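Local coordinates for benzoylformate Decarboxylase (Polynucleobacter necessarius, PDB 4K9Q), which probably decarboxylates benzoylformate to benzaldehyde with thiamine diphosphate and a magnesium ion as cofactors, at residues T500-E503 and L504-Y508. Numbering follows the deposited sequence.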
ATOM      1  N   THR A 500      18.985 -47.850 -14.149  1.00 13.76           N
ATOM      2  CA  THR A 500      20.312 -47.860 -14.770  1.00 14.98           C
ATOM      3  C   THR A 500      20.391 -46.827 -15.872  1.00 13.88           C
ATOM      4  O   THR A 500      19.365 -46.365 -16.376  1.00 13.10           O
ATOM      5  CB  THR A 500      20.655 -49.224 -15.414  1.00 16.50           C
ATOM      6  OG1 THR A 500      19.842 -49.427 -16.578  1.00 16.57           O
ATOM      7  CG2 THR A 500      20.461 -50.380 -14.424  1.00 20.78           C
ATOM      8  N   LEU A 501      21.612 -46.491 -16.273  1.00 15.18           N
ATOM      9  CA  LEU A 501      21.807 -45.541 -17.366  1.00 14.27           C
ATOM     10  C   LEU A 501      21.307 -46.089 -18.707  1.00 13.61           C
ATOM     11  O   LEU A 501      20.848 -45.329 -19.552  1.00 14.49           O
ATOM     12  CB  LEU A 501      23.272 -45.105 -17.453  1.00 14.03           C
ATOM     13  CG  LEU A 501      23.804 -44.323 -16.248  1.00 12.40           C
ATOM     14  CD1 LEU A 501      25.276 -43.993 -16.446  1.00 14.30           C
ATOM     15  CD2 LEU A 501      22.999 -43.036 -16.019  1.00 13.15           C
ATOM     16  N   ASP A 502      21.378 -47.407 -18.907  1.00 17.02           N
ATOM     17  CA  ASP A 502      20.795 -47.989 -20.118  1.00 17.36           C
ATOM     18  C   ASP A 502      19.268 -47.877 -20.116  1.00 15.51           C
ATOM     19  O   ASP A 502      18.650 -47.586 -21.141  1.00 15.38           O
ATOM     20  CB  ASP A 502      21.232 -49.445 -20.311  1.00 18.44           C
ATOM     21  CG  ASP A 502      20.785 -50.006 -21.648  0.53 21.08           C
ATOM     22  OD1 ASP A 502      19.963 -50.949 -21.666  0.55 21.87           O
ATOM     23  OD2 ASP A 502      21.236 -49.479 -22.691  0.62 23.33           O
ATOM     24  N   GLU A 503      18.653 -48.110 -18.963  1.00 14.54           N
ATOM     25  CA  GLU A 503      17.210 -47.933 -18.845  1.00 15.40           C
ATOM     26  C   GLU A 503      16.830 -46.477 -19.090  1.00 14.01           C
ATOM     27  O   GLU A 503      15.825 -46.191 -19.741  1.00 14.49           O
ATOM     28  CB  GLU A 503      16.714 -48.390 -17.477  1.00 14.14           C
ATOM     29  CG  GLU A 503      16.739 -49.912 -17.305  1.00 19.08           C
ATOM     30  CD  GLU A 503      16.278 -50.365 -15.936  1.00 26.57           C
ATOM     31  OE1 GLU A 503      15.767 -49.529 -15.159  1.00 22.07           O
ATOM     32  OE2 GLU A 503      16.423 -51.573 -15.638  1.00 23.55           O
ATOM     33  N   LEU A 504      17.641 -45.559 -18.565  1.00 13.65           N
ATOM     34  CA  LEU A 504      17.407 -44.142 -18.811  1.00 11.40           C
ATOM     35  C   LEU A 504      17.451 -43.831 -20.299  1.00 13.42           C
ATOM     36  O   LEU A 504      16.590 -43.126 -20.811  1.00 13.32           O
ATOM     37  CB  LEU A 504      18.440 -43.282 -18.071  1.00 12.30           C
ATOM     38  CG  LEU A 504      18.384 -41.783 -18.376  1.00 15.38           C
ATOM     39  CD1 LEU A 504      17.030 -41.207 -17.978  1.00 14.05           C
ATOM     40  CD2 LEU A 504      19.510 -41.096 -17.634  1.00 13.82           C
ATOM     41  N   LYS A 505      18.463 -44.337 -20.997  1.00 13.76           N
ATOM     42  CA  LYS A 505      18.559 -44.085 -22.428  1.00 15.04           C
ATOM     43  C   LYS A 505      17.293 -44.549 -23.141  1.00 14.45           C
ATOM     44  O   LYS A 505      16.716 -43.820 -23.950  1.00 16.11           O
ATOM     45  CB  LYS A 505      19.789 -44.770 -23.027  1.00 14.82           C
ATOM     46  CG  LYS A 505      19.840 -44.701 -24.545  1.00 16.74           C
ATOM     47  CD  LYS A 505      21.030 -45.455 -25.092  1.00 19.43           C
ATOM     48  CE  LYS A 505      20.978 -45.484 -26.609  1.00 23.42           C
ATOM     49  NZ  LYS A 505      22.135 -46.222 -27.184  1.00 25.75           N
ATOM     50  N   THR A 506      16.858 -45.764 -22.833  1.00 11.19           N
ATOM     51  CA  THR A 506      15.677 -46.329 -23.481  1.00 14.32           C
ATOM     52  C   THR A 506      14.435 -45.490 -23.199  1.00 13.91           C
ATOM     53  O   THR A 506      13.646 -45.201 -24.101  1.00 13.37           O
ATOM     54  CB  THR A 506      15.419 -47.767 -23.021  1.00 17.96           C
ATOM     55  OG1 THR A 506      16.562 -48.570 -23.340  1.00 18.48           O
ATOM     56  CG2 THR A 506      14.191 -48.337 -23.719  1.00 18.80           C
ATOM     57  N   ALA A 507      14.252 -45.117 -21.939  1.00 14.07           N
ATOM     58  CA  ALA A 507      13.077 -44.336 -21.552  1.00 13.04           C
ATOM     59  C   ALA A 507      13.075 -42.947 -22.202  1.00 11.62           C
ATOM     60  O   ALA A 507      12.027 -42.445 -22.630  1.00 13.57           O
ATOM     61  CB  ALA A 507      12.996 -44.227 -20.041  1.00 14.12           C
ATOM     62  N   TYR A 508      14.252 -42.334 -22.268  1.00 11.62           N
ATOM     63  CA  TYR A 508      14.383 -40.995 -22.814  1.00 12.33           C
ATOM     64  C   TYR A 508      14.115 -40.980 -24.319  1.00 14.17           C
ATOM     65  O   TYR A 508      13.381 -40.124 -24.820  1.00 13.94           O
ATOM     66  CB  TYR A 508      15.760 -40.418 -22.472  1.00 14.10           C
ATOM     67  CG  TYR A 508      15.974 -38.989 -22.932  1.00 12.67           C
ATOM     68  CD1 TYR A 508      15.063 -37.978 -22.610  1.00 11.61           C
ATOM     69  CD2 TYR A 508      17.095 -38.647 -23.686  1.00 12.61           C
ATOM     70  CE1 TYR A 508      15.274 -36.670 -23.030  1.00 14.14           C
ATOM     71  CE2 TYR A 508      17.311 -37.350 -24.104  1.00 14.20           C
ATOM     72  CZ  TYR A 508      16.392 -36.364 -23.780  1.00 13.68           C
ATOM     73  OH  TYR A 508      16.609 -35.064 -24.197  1.00 15.64           O
TER
HETATM   74  O   HOH W   1      16.846 -50.569 -21.624  1.00 29.57           O
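Thr500 O takes the amide of Leu504 at 2.9 Å (N to O), the first rung of a helix start in which Leu501 O, Asp502 O and Glu503 O receive the amides of Lys505, Thr506 and Ala507 in turn. Thr500 is also the N-cap: its OG1 accepts from Glu503 N at 3.0 Å, a nearly straight bond (163°). The Glu503 side chain, extended beyond CG, runs toward the helix start, where its OE1 is hydrogen-bonded to Glu499 N, just ahead of the cap.

On the outer face a water joins neighbouring turns, donating to Asp502 OD1 at 3.1 Å and lying 2.6 Å from Thr506 OG1. With chi1 at -59°, that hydroxyl sits beside its own backbone N, also 3.2 Å from Asp502 O. Asp502 OD2 and Lys505 NZ stay 5.6 Å apart, so any attraction between them is at a distance.

Leu501 and Leu504, their CD2 atoms 4.3 Å apart, begin the apolar face; Ala507 continues it onto Ile520. Both leucines rest on Val358 of helix 352-361, and Leu504 also reaches Ile520 and Val522. The chemistry is that of an amphipathic crossover helix between parallel strands 494-497 and 517-523: capped at its N-terminal end, polar outside, apolar against helix 352-361 and strand 517-523.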